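Local coordinates for protein flavodoxin (Methanosarcina acetivorans C2A, PDB 5WID) that binds flavin mononucleotide and, as flavodoxins generally do, probably carries electrons between redox partners, at residues F58-L63 with G91-A96; L8-N13 with G54-Y59. All blocks are in the same frame, centred on the assembly; numbering follows the deposited sequence.

Interaction 1: residues F58-L63 with G91-A96; sequences FYYKML and GWSGEA. With FMN (flavin mononucleotide), chain D.
Four successive backbone amides, G91 to G94, converge on the flavin pyrimidine, and all four donate to FMN O2; the straightest of these bonds runs from W92 N to FMN O2 (2.9 Å, 174°). The G91 amide also reaches FMN N1. Residues 91-96 thus bend round one end of the isoalloxazine, while the facing loop 58-63 takes the other carbonyl, Y60 N donating to FMN O4 at 3.0 Å. The flavin is what joins these two segments, the isoalloxazine-holding loops of flavodoxins, most firmly. Beside O2, FMN N3 donates a hydrogen bond to S93 OG (2.7 Å), which in turn donates to the syn lone pair of E95 OE1 at 2.6 Å; this chain holds the hydroxyl in place and may couple the pyrimidine to a nearby negative charge. Directly between the segments, contact is mostly van der Waals. E95 OE1 rests 3.3 Å from Y60 CA, its carboxylate turned 82° to the phenol ring, and the edge of that ring meets S93 OG and W92 NE1. The indole of W92 lies over one flavin face, while F58 covers the opposite face at the dimethylbenzene end, FMN C8 standing 3.5 Å above the phenyl plane. An alanine at F58 would probably uncover this part of the flavin and deprive L63 CD2 of the ring's other face. Y59 and Y60 form the corners of a type I' turn, closed by K61 N to F58 O with F58 N to K61 O completing the pair, that reverses strand 50-58 into strand 61-62. There M62 CB packs against A96 CB at 3.9 Å, at the start of helix 96-106, and the bent methionine chain continues between helices 96-106 and 64-76, the latter beginning just after L63.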
ATOM      1  N   PHE A  58     -12.525   6.441  -6.544  1.00 13.06           N
ATOM      2  CA  PHE A  58     -13.765   7.210  -6.620  1.00 14.30           C
ATOM      3  C   PHE A  58     -13.628   8.198  -7.764  1.00 14.69           C
ATOM      4  O   PHE A  58     -12.689   8.999  -7.774  1.00 16.27           O
ATOM      5  CB  PHE A  58     -14.044   7.972  -5.319  1.00 16.05           C
ATOM      6  CG  PHE A  58     -14.866   7.209  -4.319  1.00 19.28           C
ATOM      7  CD1 PHE A  58     -14.506   5.928  -3.920  1.00 19.74           C
ATOM      8  CD2 PHE A  58     -15.991   7.789  -3.760  1.00 23.93           C
ATOM      9  CE1 PHE A  58     -15.270   5.238  -2.976  1.00 18.45           C
ATOM     10  CE2 PHE A  58     -16.756   7.112  -2.821  1.00 21.42           C
ATOM     11  CZ  PHE A  58     -16.399   5.840  -2.423  1.00 19.03           C
ATOM     12  N   TYR A  59     -14.566   8.151  -8.708  1.00 14.53           N
ATOM     13  CA  TYR A  59     -14.560   9.034  -9.875  1.00 15.05           C
ATOM     14  C   TYR A  59     -13.156   9.129 -10.476  1.00 18.00           C
ATOM     15  O   TYR A  59     -12.591  10.212 -10.652  1.00 18.96           O
ATOM     16  CB  TYR A  59     -15.130  10.411  -9.514  1.00 15.75           C
ATOM     17  CG  TYR A  59     -16.540  10.276  -9.017  1.00 21.08           C
ATOM     18  CD1 TYR A  59     -17.558   9.905  -9.889  1.00 21.06           C
ATOM     19  CD2 TYR A  59     -16.852  10.444  -7.671  1.00 20.88           C
ATOM     20  CE1 TYR A  59     -18.855   9.732  -9.444  1.00 19.36           C
ATOM     21  CE2 TYR A  59     -18.164  10.280  -7.217  1.00 18.76           C
ATOM     22  CZ  TYR A  59     -19.152   9.918  -8.110  1.00 19.52           C
ATOM     23  OH  TYR A  59     -20.455   9.731  -7.693  1.00 19.90           O
ATOM     24  N   TYR A  60     -12.612   7.948 -10.800  1.00 16.49           N
ATOM     25  CA  TYR A  60     -11.426   7.737 -11.634  1.00 15.83           C
ATOM     26  C   TYR A  60     -10.127   8.164 -10.965  1.00 20.56           C
ATOM     27  O   TYR A  60      -9.099   8.258 -11.645  1.00 18.07           O
ATOM     28  CB  TYR A  60     -11.584   8.433 -12.999  1.00 19.27           C
ATOM     29  CG  TYR A  60     -13.005   8.284 -13.474  1.00 17.09           C
ATOM     30  CD1 TYR A  60     -13.506   7.032 -13.793  1.00 24.14           C
ATOM     31  CD2 TYR A  60     -13.868   9.372 -13.514  1.00 22.62           C
ATOM     32  CE1 TYR A  60     -14.813   6.867 -14.173  1.00 25.93           C
ATOM     33  CE2 TYR A  60     -15.183   9.219 -13.888  1.00 28.38           C
ATOM     34  CZ  TYR A  60     -15.646   7.962 -14.221  1.00 30.17           C
ATOM     35  OH  TYR A  60     -16.947   7.784 -14.602  1.00 30.75           O
ATOM     36  N   LYS A  61     -10.135   8.390  -9.650  1.00 16.23           N
ATOM     37  CA  LYS A  61      -8.985   8.916  -8.925  1.00 16.54           C
ATOM     38  C   LYS A  61      -8.867   8.199  -7.586  1.00 17.73           C
ATOM     39  O   LYS A  61      -9.816   7.573  -7.117  1.00 15.37           O
ATOM     40  CB  LYS A  61      -9.127  10.430  -8.668  1.00 18.42           C
ATOM     41  CG  LYS A  61      -9.065  11.316  -9.913  1.00 22.80           C
ATOM     42  CD  LYS A  61      -7.820  11.001 -10.739  1.00 41.29           C
ATOM     43  CE  LYS A  61      -7.733  11.859 -12.001  1.00 49.89           C
ATOM     44  NZ  LYS A  61      -6.432  11.659 -12.705  1.00 40.75           N
ATOM     45  N   MET A  62      -7.697   8.296  -6.959  1.00 14.46           N
ATOM     46  CA  MET A  62      -7.663   8.024  -5.526  1.00 14.67           C
ATOM     47  C   MET A  62      -8.406   9.149  -4.814  1.00 16.20           C
ATOM     48  O   MET A  62      -8.527  10.265  -5.335  1.00 17.36           O
ATOM     49  CB  MET A  62      -6.220   7.910  -5.012  1.00 13.77           C
ATOM     50  CG  MET A  62      -5.518   9.252  -4.785  1.00 15.80           C
ATOM     51  SD  MET A  62      -3.744   9.020  -4.498  1.00 15.97           S
ATOM     52  CE  MET A  62      -3.160   8.680  -6.152  1.00 16.13           C
ATOM     53  N   LEU A  63      -8.952   8.857  -3.638  1.00 15.44           N
ATOM     54  CA  LEU A  63      -9.712   9.911  -2.972  1.00 15.87           C
ATOM     55  C   LEU A  63      -8.781  11.042  -2.538  1.00 17.68           C
ATOM     56  O   LEU A  63      -7.589  10.833  -2.289  1.00 16.79           O
ATOM     57  CB  LEU A  63     -10.487   9.360  -1.776  1.00 16.85           C
ATOM     58  CG  LEU A  63     -11.802   8.648  -2.141  1.00 21.17           C
ATOM     59  CD1 LEU A  63     -11.516   7.215  -2.610  1.00 22.24           C
ATOM     60  CD2 LEU A  63     -12.763   8.631  -0.960  1.00 21.75           C
ATOM     61  N   GLY A  91     -14.532  -0.574  -8.465  1.00 13.02           N
ATOM     62  CA  GLY A  91     -15.791  -1.057  -8.995  1.00 15.62           C
ATOM     63  C   GLY A  91     -15.845  -1.305 -10.489  1.00 16.81           C
ATOM     64  O   GLY A  91     -16.625  -2.154 -10.930  1.00 17.36           O
ATOM     65  N   TRP A  92     -15.081  -0.561 -11.293  1.00 15.66           N
ATOM     66  CA  TRP A  92     -15.075  -0.863 -12.724  1.00 19.22           C
ATOM     67  C   TRP A  92     -13.873  -0.301 -13.470  1.00 21.54           C
ATOM     68  O   TRP A  92     -13.357  -0.965 -14.374  1.00 26.46           O
ATOM     69  CB  TRP A  92     -16.372  -0.384 -13.401  1.00 18.90           C
ATOM     70  CG  TRP A  92     -16.582   1.097 -13.526  1.00 19.13           C
ATOM     71  CD1 TRP A  92     -16.338   1.873 -14.631  1.00 22.16           C
ATOM     72  CD2 TRP A  92     -17.136   1.970 -12.538  1.00 19.65           C
ATOM     73  NE1 TRP A  92     -16.688   3.180 -14.378  1.00 23.81           N
ATOM     74  CE2 TRP A  92     -17.184   3.267 -13.105  1.00 22.77           C
ATOM     75  CE3 TRP A  92     -17.598   1.788 -11.230  1.00 17.72           C
ATOM     76  CZ2 TRP A  92     -17.665   4.369 -12.403  1.00 21.68           C
ATOM     77  CZ3 TRP A  92     -18.080   2.887 -10.534  1.00 21.81           C
ATOM     78  CH2 TRP A  92     -18.107   4.163 -11.122  1.00 19.18           C
ATOM     79  N   SER A  93     -13.427   0.909 -13.131  1.00 20.99           N
ATOM     80  CA  SER A  93     -12.347   1.542 -13.879  1.00 20.87           C
ATOM     81  C   SER A  93     -10.982   1.361 -13.220  1.00 23.07           C
ATOM     82  O   SER A  93      -9.988   1.122 -13.916  1.00 20.21           O
ATOM     83  CB  SER A  93     -12.651   3.036 -14.093  1.00 17.26           C
ATOM     84  OG  SER A  93     -12.651   3.783 -12.885  1.00 19.34           O
ATOM     85  N   GLY A  94     -10.902   1.477 -11.900  1.00 15.67           N
ATOM     86  CA  GLY A  94      -9.731   0.995 -11.170  1.00 16.90           C
ATOM     87  C   GLY A  94      -8.437   1.761 -11.337  1.00 15.35           C
ATOM     88  O   GLY A  94      -7.357   1.155 -11.273  1.00 15.34           O
ATOM     89  N   GLU A  95      -8.510   3.086 -11.483  1.00 16.87           N
ATOM     90  CA  GLU A  95      -7.302   3.877 -11.711  1.00 13.71           C
ATOM     91  C   GLU A  95      -6.460   4.073 -10.456  1.00 14.40           C
ATOM     92  O   GLU A  95      -5.247   4.264 -10.575  1.00 14.66           O
ATOM     93  CB  GLU A  95      -7.647   5.266 -12.269  1.00 13.17           C
ATOM     94  CG  GLU A  95      -8.178   5.287 -13.706  1.00 18.87           C
ATOM     95  CD  GLU A  95      -9.692   5.169 -13.771  1.00 19.48           C
ATOM     96  OE1 GLU A  95     -10.314   4.809 -12.752  1.00 16.47           O
ATOM     97  OE2 GLU A  95     -10.264   5.434 -14.845  1.00 19.57           O
ATOM     98  N   ALA A  96      -7.063   4.072  -9.260  1.00 13.19           N
ATOM     99  CA  ALA A  96      -6.340   4.585  -8.094  1.00 12.77           C
ATOM    100  C   ALA A  96      -5.027   3.857  -7.833  1.00 14.42           C
ATOM    101  O   ALA A  96      -4.008   4.538  -7.606  1.00 13.70           O
ATOM    102  CB  ALA A  96      -7.240   4.575  -6.848  1.00 15.00           C
TER
HETATM  103  N1  FMN D 201     -14.876   2.369  -8.840  1.00 13.75           N
HETATM  104  C2  FMN D 201     -14.124   2.570  -9.973  1.00 15.95           C
HETATM  105  O2  FMN D 201     -13.453   1.641 -10.431  1.00 16.05           O
HETATM  106  N3  FMN D 201     -14.118   3.807 -10.597  1.00 14.08           N
HETATM  107  C4  FMN D 201     -14.844   4.855 -10.094  1.00 17.24           C
HETATM  108  O4  FMN D 201     -14.799   5.948 -10.680  1.00 17.25           O
HETATM  109  C4A FMN D 201     -15.619   4.648  -8.949  1.00 16.20           C
HETATM  110  N5  FMN D 201     -16.381   5.669  -8.420  1.00 16.17           N
HETATM  111  C5A FMN D 201     -17.143   5.450  -7.289  1.00 17.18           C
HETATM  112  C6  FMN D 201     -17.911   6.497  -6.782  1.00 16.66           C
HETATM  113  C7  FMN D 201     -18.680   6.298  -5.646  1.00 16.21           C
HETATM  114  C7M FMN D 201     -19.499   7.446  -5.114  1.00 18.47           C
HETATM  115  C8  FMN D 201     -18.700   5.053  -5.021  1.00 17.90           C
HETATM  116  C8M FMN D 201     -19.536   4.826  -3.793  1.00 17.07           C
HETATM  117  C9  FMN D 201     -17.934   3.998  -5.531  1.00 13.32           C
HETATM  118  C9A FMN D 201     -17.158   4.204  -6.667  1.00 14.21           C
HETATM  119  N10 FMN D 201     -16.387   3.176  -7.186  1.00 14.92           N
HETATM  120  C10 FMN D 201     -15.632   3.396  -8.325  1.00 15.34           C
HETATM  121  C1' FMN D 201     -16.396   1.821  -6.557  1.00 16.51           C
HETATM  122  C2' FMN D 201     -15.462   1.680  -5.356  1.00 11.75           C
HETATM  123  O2' FMN D 201     -14.101   1.890  -5.694  1.00 13.08           O
HETATM  124  C3' FMN D 201     -15.639   0.255  -4.841  1.00 11.32           C
HETATM  125  O3' FMN D 201     -16.934   0.132  -4.281  1.00 12.38           O
HETATM  126  C4' FMN D 201     -14.579  -0.182  -3.825  1.00 13.13           C
HETATM  127  O4' FMN D 201     -14.789  -1.556  -3.563  1.00 14.70           O
HETATM  128  C5' FMN D 201     -14.620   0.612  -2.517  1.00 12.25           C
HETATM  129  O5' FMN D 201     -13.532   0.168  -1.723  1.00 12.52           O
HETATM  130  P   FMN D 201     -13.329   0.735  -0.234  1.00 12.39           P
HETATM  131  O1P FMN D 201     -11.922   0.370   0.173  1.00 12.24           O
HETATM  132  O2P FMN D 201     -13.491   2.241  -0.273  1.00 12.60           O
HETATM  133  O3P FMN D 201     -14.351   0.090   0.661  1.00 13.89           O

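Interaction 2: residues L8-N13 with G54-Y59; sequences LSTSGN and GSSTFY. With FMN (flavin mononucleotide), chain D.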
ATOM      1  N   LEU A   8      -6.496   3.998   2.560  1.00 11.92           N
ATOM      2  CA  LEU A   8      -7.760   4.714   2.669  1.00 11.35           C
ATOM      3  C   LEU A   8      -8.859   3.756   2.245  1.00  9.31           C
ATOM      4  O   LEU A   8      -8.746   3.113   1.195  1.00 12.86           O
ATOM      5  CB  LEU A   8      -7.791   5.962   1.778  1.00 12.98           C
ATOM      6  CG  LEU A   8      -9.037   6.850   1.918  1.00 10.74           C
ATOM      7  CD1 LEU A   8      -8.695   8.328   1.656  1.00 10.82           C
ATOM      8  CD2 LEU A   8     -10.146   6.391   0.958  1.00 14.95           C
ATOM      9  N   SER A   9      -9.944   3.696   3.022  1.00 11.05           N
ATOM     10  CA  SER A   9     -11.044   2.807   2.676  1.00  9.62           C
ATOM     11  C   SER A   9     -12.355   3.442   3.105  1.00 12.85           C
ATOM     12  O   SER A   9     -12.442   3.951   4.225  1.00 13.96           O
ATOM     13  CB  SER A   9     -10.854   1.439   3.357  1.00 13.27           C
ATOM     14  OG  SER A   9     -11.835   0.511   2.924  1.00 13.14           O
ATOM     15  N   THR A  10     -13.366   3.398   2.228  1.00 11.80           N
ATOM     16  CA  THR A  10     -14.669   3.996   2.527  1.00 11.82           C
ATOM     17  C   THR A  10     -15.699   2.992   3.026  1.00 12.59           C
ATOM     18  O   THR A  10     -16.625   3.374   3.753  1.00 14.76           O
ATOM     19  CB  THR A  10     -15.247   4.713   1.289  1.00 13.80           C
ATOM     20  OG1 THR A  10     -15.594   3.762   0.274  1.00 15.51           O
ATOM     21  CG2 THR A  10     -14.235   5.721   0.717  1.00 15.24           C
ATOM     22  N   SER A  11     -15.571   1.720   2.660  1.00 15.19           N
ATOM     23  CA  SER A  11     -16.522   0.705   3.080  1.00 13.62           C
ATOM     24  C   SER A  11     -15.843  -0.550   3.603  1.00 12.64           C
ATOM     25  O   SER A  11     -16.540  -1.516   3.925  1.00 15.28           O
ATOM     26  CB  SER A  11     -17.468   0.331   1.920  1.00 14.09           C
ATOM     27  OG  SER A  11     -16.868  -0.584   0.989  1.00 17.65           O
ATOM     28  N   GLY A  12     -14.511  -0.576   3.672  1.00 12.65           N
ATOM     29  CA  GLY A  12     -13.788  -1.696   4.245  1.00 12.97           C
ATOM     30  C   GLY A  12     -13.043  -2.575   3.257  1.00 12.98           C
ATOM     31  O   GLY A  12     -12.259  -3.430   3.691  1.00 13.75           O
ATOM     32  N   ASN A  13     -13.228  -2.395   1.951  1.00 13.59           N
ATOM     33  CA  ASN A  13     -12.652  -3.360   1.015  1.00 12.31           C
ATOM     34  C   ASN A  13     -11.137  -3.198   0.906  1.00 12.27           C
ATOM     35  O   ASN A  13     -10.390  -4.179   1.008  1.00 13.07           O
ATOM     36  CB  ASN A  13     -13.327  -3.227  -0.352  1.00 12.62           C
ATOM     37  CG  ASN A  13     -14.787  -3.679  -0.321  1.00 14.35           C
ATOM     38  OD1 ASN A  13     -15.185  -4.516   0.516  1.00 13.56           O
ATOM     39  ND2 ASN A  13     -15.598  -3.121  -1.221  1.00 15.54           N
ATOM     40  N   GLY A  54      -2.550   2.007  -0.287  1.00 10.75           N
ATOM     41  CA  GLY A  54      -3.768   1.564  -0.938  1.00 10.39           C
ATOM     42  C   GLY A  54      -4.898   2.565  -0.815  1.00 13.30           C
ATOM     43  O   GLY A  54      -5.045   3.250   0.195  1.00 13.52           O
ATOM     44  N   SER A  55      -5.705   2.636  -1.873  1.00 11.04           N
ATOM     45  CA  SER A  55      -6.906   3.459  -1.871  1.00 10.66           C
ATOM     46  C   SER A  55      -7.928   2.843  -2.806  1.00 11.80           C
ATOM     47  O   SER A  55      -7.571   2.263  -3.836  1.00 12.78           O
ATOM     48  CB  SER A  55      -6.625   4.902  -2.323  1.00 10.16           C
ATOM     49  OG  SER A  55      -7.823   5.660  -2.377  1.00 13.49           O
ATOM     50  N   SER A  56      -9.202   3.036  -2.481  1.00 11.74           N
ATOM     51  CA  SER A  56     -10.214   2.718  -3.469  1.00 13.07           C
ATOM     52  C   SER A  56     -10.232   3.803  -4.547  1.00 12.97           C
ATOM     53  O   SER A  56      -9.549   4.829  -4.447  1.00 14.66           O
ATOM     54  CB  SER A  56     -11.588   2.559  -2.809  1.00 12.79           C
ATOM     55  OG  SER A  56     -11.854   3.653  -1.935  1.00 13.80           O
ATOM     56  N   THR A  57     -10.985   3.542  -5.615  1.00 12.21           N
ATOM     57  CA  THR A  57     -11.122   4.463  -6.736  1.00 12.02           C
ATOM     58  C   THR A  57     -12.496   5.115  -6.641  1.00 14.08           C
ATOM     59  O   THR A  57     -13.513   4.417  -6.630  1.00 15.45           O
ATOM     60  CB  THR A  57     -10.977   3.739  -8.079  1.00 12.52           C
ATOM     61  OG1 THR A  57      -9.689   3.111  -8.183  1.00 14.54           O
ATOM     62  CG2 THR A  57     -11.175   4.716  -9.248  1.00 14.25           C
ATOM     63  N   PHE A  58     -12.525   6.441  -6.544  1.00 13.06           N
ATOM     64  CA  PHE A  58     -13.765   7.210  -6.620  1.00 14.30           C
ATOM     65  C   PHE A  58     -13.628   8.198  -7.764  1.00 14.69           C
ATOM     66  O   PHE A  58     -12.689   8.999  -7.774  1.00 16.27           O
ATOM     67  CB  PHE A  58     -14.044   7.972  -5.319  1.00 16.05           C
ATOM     68  CG  PHE A  58     -14.866   7.209  -4.319  1.00 19.28           C
ATOM     69  CD1 PHE A  58     -14.506   5.928  -3.920  1.00 19.74           C
ATOM     70  CD2 PHE A  58     -15.991   7.789  -3.760  1.00 23.93           C
ATOM     71  CE1 PHE A  58     -15.270   5.238  -2.976  1.00 18.45           C
ATOM     72  CE2 PHE A  58     -16.756   7.112  -2.821  1.00 21.42           C
ATOM     73  CZ  PHE A  58     -16.399   5.840  -2.423  1.00 19.03           C
ATOM     74  N   TYR A  59     -14.566   8.151  -8.708  1.00 14.53           N
ATOM     75  CA  TYR A  59     -14.560   9.034  -9.875  1.00 15.05           C
ATOM     76  C   TYR A  59     -13.156   9.129 -10.476  1.00 18.00           C
ATOM     77  O   TYR A  59     -12.591  10.212 -10.652  1.00 18.96           O
ATOM     78  CB  TYR A  59     -15.130  10.411  -9.514  1.00 15.75           C
ATOM     79  CG  TYR A  59     -16.540  10.276  -9.017  1.00 21.08           C
ATOM     80  CD1 TYR A  59     -17.558   9.905  -9.889  1.00 21.06           C
ATOM     81  CD2 TYR A  59     -16.852  10.444  -7.671  1.00 20.88           C
ATOM     82  CE1 TYR A  59     -18.855   9.732  -9.444  1.00 19.36           C
ATOM     83  CE2 TYR A  59     -18.164  10.280  -7.217  1.00 18.76           C
ATOM     84  CZ  TYR A  59     -19.152   9.918  -8.110  1.00 19.52           C
ATOM     85  OH  TYR A  59     -20.455   9.731  -7.693  1.00 19.90           O
TER
HETATM   86  N1  FMN D 201     -14.876   2.369  -8.840  1.00 13.75           N
HETATM   87  C2  FMN D 201     -14.124   2.570  -9.973  1.00 15.95           C
HETATM   88  O2  FMN D 201     -13.453   1.641 -10.431  1.00 16.05           O
HETATM   89  N3  FMN D 201     -14.118   3.807 -10.597  1.00 14.08           N
HETATM   90  C4  FMN D 201     -14.844   4.855 -10.094  1.00 17.24           C
HETATM   91  O4  FMN D 201     -14.799   5.948 -10.680  1.00 17.25           O
HETATM   92  C4A FMN D 201     -15.619   4.648  -8.949  1.00 16.20           C
HETATM   93  N5  FMN D 201     -16.381   5.669  -8.420  1.00 16.17           N
HETATM   94  C5A FMN D 201     -17.143   5.450  -7.289  1.00 17.18           C
HETATM   95  C6  FMN D 201     -17.911   6.497  -6.782  1.00 16.66           C
HETATM   96  C7  FMN D 201     -18.680   6.298  -5.646  1.00 16.21           C
HETATM   97  C7M FMN D 201     -19.499   7.446  -5.114  1.00 18.47           C
HETATM   98  C8  FMN D 201     -18.700   5.053  -5.021  1.00 17.90           C
HETATM   99  C8M FMN D 201     -19.536   4.826  -3.793  1.00 17.07           C
HETATM  100  C9  FMN D 201     -17.934   3.998  -5.531  1.00 13.32           C
HETATM  101  C9A FMN D 201     -17.158   4.204  -6.667  1.00 14.21           C
HETATM  102  N10 FMN D 201     -16.387   3.176  -7.186  1.00 14.92           N
HETATM  103  C10 FMN D 201     -15.632   3.396  -8.325  1.00 15.34           C
HETATM  104  C1' FMN D 201     -16.396   1.821  -6.557  1.00 16.51           C
HETATM  105  C2' FMN D 201     -15.462   1.680  -5.356  1.00 11.75           C
HETATM  106  O2' FMN D 201     -14.101   1.890  -5.694  1.00 13.08           O
HETATM  107  C3' FMN D 201     -15.639   0.255  -4.841  1.00 11.32           C
HETATM  108  O3' FMN D 201     -16.934   0.132  -4.281  1.00 12.38           O
HETATM  109  C4' FMN D 201     -14.579  -0.182  -3.825  1.00 13.13           C
HETATM  110  O4' FMN D 201     -14.789  -1.556  -3.563  1.00 14.70           O
HETATM  111  C5' FMN D 201     -14.620   0.612  -2.517  1.00 12.25           C
HETATM  112  O5' FMN D 201     -13.532   0.168  -1.723  1.00 12.52           O
HETATM  113  P   FMN D 201     -13.329   0.735  -0.234  1.00 12.39           P
HETATM  114  O1P FMN D 201     -11.922   0.370   0.173  1.00 12.24           O
HETATM  115  O2P FMN D 201     -13.491   2.241  -0.273  1.00 12.60           O
HETATM  116  O3P FMN D 201     -14.351   0.090   0.661  1.00 13.89           O
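The Y59 ring turns one face to the rim of the flavin, FMN C6 standing 3.8 Å above its plane and offset from the centre, while the phenol oxygen lies beside methyl C7M. The F58 ring, already laid against the flavin, is met obliquely at its tip by T10, OG1 lying 3.5 Å from F58 CZ. T10 OG1 occupies the crowded position between backbone N and carbonyl carbon (chi1 68°), which lets it donate to FMN O2P while CG2 also touches the ring. O2P is gripped by three donors: T10 N, T10 OG1 and, from the other segment, S56 OG at 2.7 Å. S11 supplies both its amide and its hydroxyl to O3P, joined by N13 N at the start of helix 13-27; S9 OG binds O1P at 2.8 Å and accepts from G12 N, an ST motif that fixes the curl of the loop. N13 ND2 reaches down the ribityl chain to O4' (2.9 Å). Behind the site the segments are tied as neighbouring strand ends: L8 N donates to G54 O at 2.9 Å, and S55 CA points its hydrogen at L8 O. The buried S55 hydroxyl is satisfied by S56 O, on an in-plane lone pair. Residues 8-13 form the phosphate-binding loop of flavodoxins, and all the phosphate donors in the two segments are amides and hydroxyls. An uncharged ring of N-H and O-H groups, probably aided by the helix dipole, would thus stabilise the phosphate, probably a dianion, without a positive side chain from either segment.

In the fold
From the N terminus, the chain runs along strand 2-8 into the loop 8-13, then through helix 13-27, strand 31-36 and helix 42-47 before strand 50-58 returns beside strand 2-8 and interaction 2 closes. Interaction 1 opens where that one ends, sharing F58 and Y59, and closes a second, shorter loop after helix 64-76 and strand 83-90, just ahead of helix 96-106. The two loops therefore follow in series, neither enclosing nor crossing the other. They meet where A96 N probably donates to T57 OG1 (3.0 Å). Together they line up three parallel-strand ends along one FMN, interaction 2 at its phosphate and interaction 1 at its isoalloxazine.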